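Local coordinates for protein proliferating cell nuclear antigen (Entamoeba histolytica, PDB 3P91) that probably acts as a ring-shaped processivity factor that encircles DNA and keeps DNA polymerase delta on its template during replication, at residues K18-V21 with E22-S26; F33-D37 with A38-V42. One frame throughout, in Å; residues are numbered along the deposited sequence.

Contact 1: residues K18-V21 with E22-S26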
loop_
_atom_site.group_PDB
_atom_site.type_symbol
_atom_site.label_atom_id
_atom_site.label_comp_id
_atom_site.label_asym_id
_atom_site.label_seq_id
_atom_site.Cartn_x
_atom_site.Cartn_y
_atom_site.Cartn_z
ATOM N N LYS A 18 -16.648 -9.907 -11.960
ATOM C CA LYS A 18 -15.395 -9.725 -11.241
ATOM C C LYS A 18 -15.622 -9.815 -9.743
ATOM O O LYS A 18 -14.867 -10.467 -9.027
ATOM C CB LYS A 18 -14.780 -8.372 -11.590
ATOM C CG LYS A 18 -14.440 -8.220 -13.065
ATOM C CD LYS A 18 -13.901 -6.836 -13.400
ATOM C CE LYS A 18 -12.563 -6.592 -12.740
ATOM N NZ LYS A 18 -11.930 -5.384 -13.311
ATOM N N ARG A 19 -16.669 -9.154 -9.275
ATOM C CA ARG A 19 -17.030 -9.185 -7.864
ATOM C C ARG A 19 -17.470 -10.572 -7.414
ATOM O O ARG A 19 -17.132 -11.022 -6.325
ATOM C CB ARG A 19 -18.131 -8.172 -7.599
ATOM C CG ARG A 19 -17.652 -6.777 -7.808
ATOM C CD ARG A 19 -18.779 -5.783 -7.817
ATOM N NE ARG A 19 -18.226 -4.434 -7.838
ATOM C CZ ARG A 19 -18.932 -3.332 -8.057
ATOM N NH1 ARG A 19 -20.238 -3.416 -8.285
ATOM N NH2 ARG A 19 -18.326 -2.147 -8.056
ATOM N N VAL A 20 -18.230 -11.248 -8.266
ATOM C CA VAL A 20 -18.632 -12.618 -8.005
ATOM C C VAL A 20 -17.407 -13.491 -7.762
ATOM O O VAL A 20 -17.313 -14.180 -6.746
ATOM C CB VAL A 20 -19.443 -13.168 -9.185
ATOM C CG1 VAL A 20 -19.458 -14.691 -9.184
ATOM C CG2 VAL A 20 -20.839 -12.600 -9.164
ATOM N N VAL A 21 -16.462 -13.437 -8.694
ATOM C CA VAL A 21 -15.263 -14.267 -8.636
ATOM C C VAL A 21 -14.330 -13.987 -7.439
ATOM O O VAL A 21 -13.720 -14.909 -6.897
ATOM C CB VAL A 21 -14.501 -14.209 -9.972
ATOM C CG1 VAL A 21 -13.164 -14.910 -9.866
ATOM C CG2 VAL A 21 -15.344 -14.835 -11.052
ATOM N N GLU A 22 -14.216 -12.730 -7.025
ATOM C CA GLU A 22 -13.481 -12.409 -5.802
ATOM C C GLU A 22 -14.146 -13.021 -4.581
ATOM O O GLU A 22 -13.526 -13.753 -3.813
ATOM C CB GLU A 22 -13.393 -10.899 -5.611
ATOM C CG GLU A 22 -12.400 -10.258 -6.533
ATOM C CD GLU A 22 -11.151 -11.095 -6.651
ATOM O OE1 GLU A 22 -10.860 -11.571 -7.770
ATOM O OE2 GLU A 22 -10.469 -11.291 -5.620
ATOM N N SER A 23 -15.420 -12.701 -4.405
ATOM C CA SER A 23 -16.194 -13.217 -3.299
ATOM C C SER A 23 -16.079 -14.727 -3.248
ATOM O O SER A 23 -15.865 -15.311 -2.193
ATOM C CB SER A 23 -17.648 -12.806 -3.470
ATOM O OG SER A 23 -17.735 -11.408 -3.688
ATOM N N LEU A 24 -16.214 -15.355 -4.404
ATOM C CA LEU A 24 -16.182 -16.799 -4.495
ATOM C C LEU A 24 -14.858 -17.361 -4.061
ATOM O O LEU A 24 -14.802 -18.355 -3.351
ATOM C CB LEU A 24 -16.413 -17.232 -5.933
ATOM C CG LEU A 24 -17.843 -17.505 -6.383
ATOM C CD1 LEU A 24 -17.826 -17.999 -7.817
ATOM C CD2 LEU A 24 -18.509 -18.522 -5.480
ATOM N N LYS A 25 -13.786 -16.731 -4.513
ATOM C CA LYS A 25 -12.472 -17.345 -4.426
ATOM C C LYS A 25 -11.871 -17.253 -3.031
ATOM O O LYS A 25 -10.913 -17.951 -2.712
ATOM C CB LYS A 25 -11.549 -16.784 -5.508
ATOM C CG LYS A 25 -10.468 -15.852 -5.045
ATOM C CD LYS A 25 -9.400 -15.770 -6.126
ATOM C CE LYS A 25 -8.171 -15.026 -5.659
ATOM N NZ LYS A 25 -8.519 -13.613 -5.362
ATOM N N SER A 26 -12.469 -16.408 -2.196
ATOM C CA SER A 26 -12.134 -16.331 -0.779
ATOM C C SER A 26 -12.599 -17.569 -0.003
ATOM O O SER A 26 -12.075 -17.864 1.069
ATOM C CB SER A 26 -12.755 -15.075 -0.151
ATOM O OG SER A 26 -12.214 -13.885 -0.706
HETATM O O HOH W 1 -12.055 -11.365 -10.277
#
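One turn of helix 14-25 is closed where R19 and S23 meet, four residues apart. The carbonyl oxygen of R19 takes two bonds from S23: the routine helical one from its backbone N at 3.1 Å, and a shorter one to R19 O from the hydroxyl OG of S23 at 2.7 Å. The two donors come at R19 O from opposite faces of its plane. The hydroxyl gets there because OG stands beside the backbone N of S23 (chi1 -52°), folded back along the preceding turn. The same i to i+4 pattern joins K18 to E22, V20 to L24 and V21 to K25. In the last of these K25 N lies 3.0 Å from V21 O.

This is an amphipathic helix of the N-terminal PCNA domain; in this family such helices line the inner surface of the ring, which faces DNA. Its sides differ in character. On the apolar side V20 and L24 run side by side and point the same way, meeting at V20 CG1 and L24 CD1, 3.9 Å apart; beyond them lie L55 and V53 of strand 52-57. Elsewhere on the helix the E22 chain bends at chi2 (-41°) and uses both carboxylate oxygens: OE2 forms a salt bridge with NZ of K25 at 3.0 Å, although its hydrogen-bond geometry is weak, while OE1 accepts from a water at 2.8 Å. That water also donates to K18 O at 3.2 Å, tying the glutamate back to the previous turn. The side chains of E22 and K25 both lie against S81 of helix 77-84. The ammonium end of K18 leads elsewhere, to the carbonyl oxygen of L87.

Contact 2: residues F33-D37 with A38-V42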
loop_
_atom_site.group_PDB
_atom_site.type_symbol
_atom_site.label_atom_id
_atom_site.label_comp_id
_atom_site.label_asym_id
_atom_site.label_seq_id
_atom_site.Cartn_x
_atom_site.Cartn_y
_atom_site.Cartn_z
ATOM N N PHE A 33 -19.062 -24.231 -12.696
ATOM C CA PHE A 33 -20.085 -23.280 -13.058
ATOM C C PHE A 33 -21.049 -24.004 -13.944
ATOM O O PHE A 33 -20.719 -24.373 -15.065
ATOM C CB PHE A 33 -19.483 -22.101 -13.801
ATOM C CG PHE A 33 -18.754 -21.160 -12.913
ATOM C CD1 PHE A 33 -19.236 -19.891 -12.693
ATOM C CD2 PHE A 33 -17.601 -21.561 -12.263
ATOM C CE1 PHE A 33 -18.566 -19.026 -11.859
ATOM C CE2 PHE A 33 -16.920 -20.699 -11.426
ATOM C CZ PHE A 33 -17.402 -19.432 -11.224
ATOM N N ASP A 34 -22.240 -24.233 -13.417
ATOM C CA ASP A 34 -23.283 -24.906 -14.158
ATOM C C ASP A 34 -24.075 -23.865 -14.919
ATOM O O ASP A 34 -24.825 -23.088 -14.341
ATOM C CB ASP A 34 -24.185 -25.684 -13.200
ATOM C CG ASP A 34 -23.420 -26.709 -12.389
ATOM O OD1 ASP A 34 -23.429 -26.617 -11.143
ATOM O OD2 ASP A 34 -22.802 -27.606 -12.993
ATOM N N CYS A 35 -23.884 -23.836 -16.227
ATOM C CA CYS A 35 -24.627 -22.919 -17.068
ATOM C C CYS A 35 -25.841 -23.625 -17.666
ATOM O O CYS A 35 -25.857 -24.843 -17.832
ATOM C CB CYS A 35 -23.719 -22.361 -18.162
ATOM S SG CYS A 35 -22.123 -21.790 -17.529
ATOM N N SER A 36 -26.870 -22.853 -17.962
ATOM C CA SER A 36 -28.052 -23.383 -18.596
ATOM C C SER A 36 -28.837 -22.183 -19.075
ATOM O O SER A 36 -28.394 -21.053 -18.911
ATOM C CB SER A 36 -28.864 -24.223 -17.614
ATOM O OG SER A 36 -29.571 -23.409 -16.691
ATOM N N ASP A 37 -29.991 -22.415 -19.684
ATOM C CA ASP A 37 -30.793 -21.306 -20.185
ATOM C C ASP A 37 -31.415 -20.517 -19.038
ATOM O O ASP A 37 -32.091 -19.518 -19.260
ATOM C CB ASP A 37 -31.847 -21.782 -21.198
ATOM C CG ASP A 37 -32.708 -22.932 -20.678
ATOM O OD1 ASP A 37 -33.122 -23.781 -21.488
ATOM O OD2 ASP A 37 -32.999 -22.990 -19.472
ATOM N N ALA A 38 -31.161 -20.967 -17.811
ATOM C CA ALA A 38 -31.670 -20.302 -16.612
ATOM C C ALA A 38 -30.603 -19.450 -15.912
ATOM O O ALA A 38 -30.906 -18.703 -14.980
ATOM C CB ALA A 38 -32.255 -21.314 -15.650
ATOM N N GLY A 39 -29.358 -19.562 -16.368
ATOM C CA GLY A 39 -28.292 -18.714 -15.869
ATOM C C GLY A 39 -27.039 -19.465 -15.486
ATOM O O GLY A 39 -26.744 -20.522 -16.027
ATOM N N ILE A 40 -26.290 -18.897 -14.550
ATOM C CA ILE A 40 -25.063 -19.510 -14.071
ATOM C C ILE A 40 -25.204 -19.789 -12.578
ATOM O O ILE A 40 -25.613 -18.927 -11.800
ATOM C CB ILE A 40 -23.839 -18.612 -14.352
ATOM C CG1 ILE A 40 -23.819 -18.225 -15.831
ATOM C CG2 ILE A 40 -22.545 -19.310 -13.955
ATOM C CD1 ILE A 40 -22.759 -17.239 -16.196
ATOM N N ALA A 41 -24.871 -21.008 -12.188
ATOM C CA ALA A 41 -25.088 -21.443 -10.828
ATOM C C ALA A 41 -23.844 -22.100 -10.267
ATOM O O ALA A 41 -23.074 -22.726 -10.993
ATOM C CB ALA A 41 -26.260 -22.410 -10.771
ATOM N N VAL A 42 -23.662 -21.951 -8.962
ATOM C CA VAL A 42 -22.612 -22.657 -8.249
ATOM C C VAL A 42 -23.131 -23.103 -6.884
ATOM O O VAL A 42 -23.559 -22.292 -6.077
ATOM C CB VAL A 42 -21.356 -21.781 -8.085
ATOM C CG1 VAL A 42 -20.335 -22.466 -7.176
ATOM C CG2 VAL A 42 -20.758 -21.461 -9.440
HETATM O O HOH W 2 -27.975 -22.714 -14.644
#
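F33 lies with its ring broadside to V42 and edge-on to I40. The methyl CG2 of V42 sits over the centre of one face, 3.9 Å from the ring centroid and 10° off the ring normal, which is a CH-pi contact. I40 approaches differently: its CG2, placed anti to its own backbone N, comes up in the plane of the ring and touches CD1 of F33 at 3.6 Å. I40 and V42, alternate residues of one strand, thus meet the phenyl group at its edge and over one face.

The backbones beneath form an antiparallel beta hairpin, strands 30-36 and 39-45, with D34 and A41 as one hydrogen-bonded pair and S36 and G39 as another. C35 and I40 make the non-hydrogen-bonded pair between them, SG of C35 lying loosely, 4.3 Å, from CG1 of I40. A type I turn from S36 to G39 closes the hairpin, and G39 has a positive phi (132°) in a backbone conformation suited to a residue without CB. The side chain of S36 reinforces the turn as an ST turn: OG, set between its backbone N and carbonyl carbon (chi1 75°), accepts from A38 N at 3.1 Å. A water bonds S36 OG at 2.7 Å and donates to G39 O at 2.9 Å, bridging the ends of the turn.

F33 also touches F17 and L24 of helix 14-25. The chemistry is therefore divided: apolar packing around the ring joins hairpin to helix, D34-A41 bonds pair the strands, and S36-G39 main-chain bonds, the S36 hydroxyl and the water secure the turn.

Contact 1 comes first along the chain, in helix 14-25, and contact 2 follows in strands 30-36 and 39-45, all within the N-terminal PCNA domain. Their centres are about 16 Å apart, yet they meet directly: CD1 of L24 packs 3.7 Å from CZ of F33. Within a large antiparallel sheet the hairpin of contact 2 lies between strands 71-76 and 52-57, and the helix lies against this sheet. This helix-on-sheet layering is the basic plan of PCNA domains, in which helices line the central hole of the trimer and sheets form its outer support.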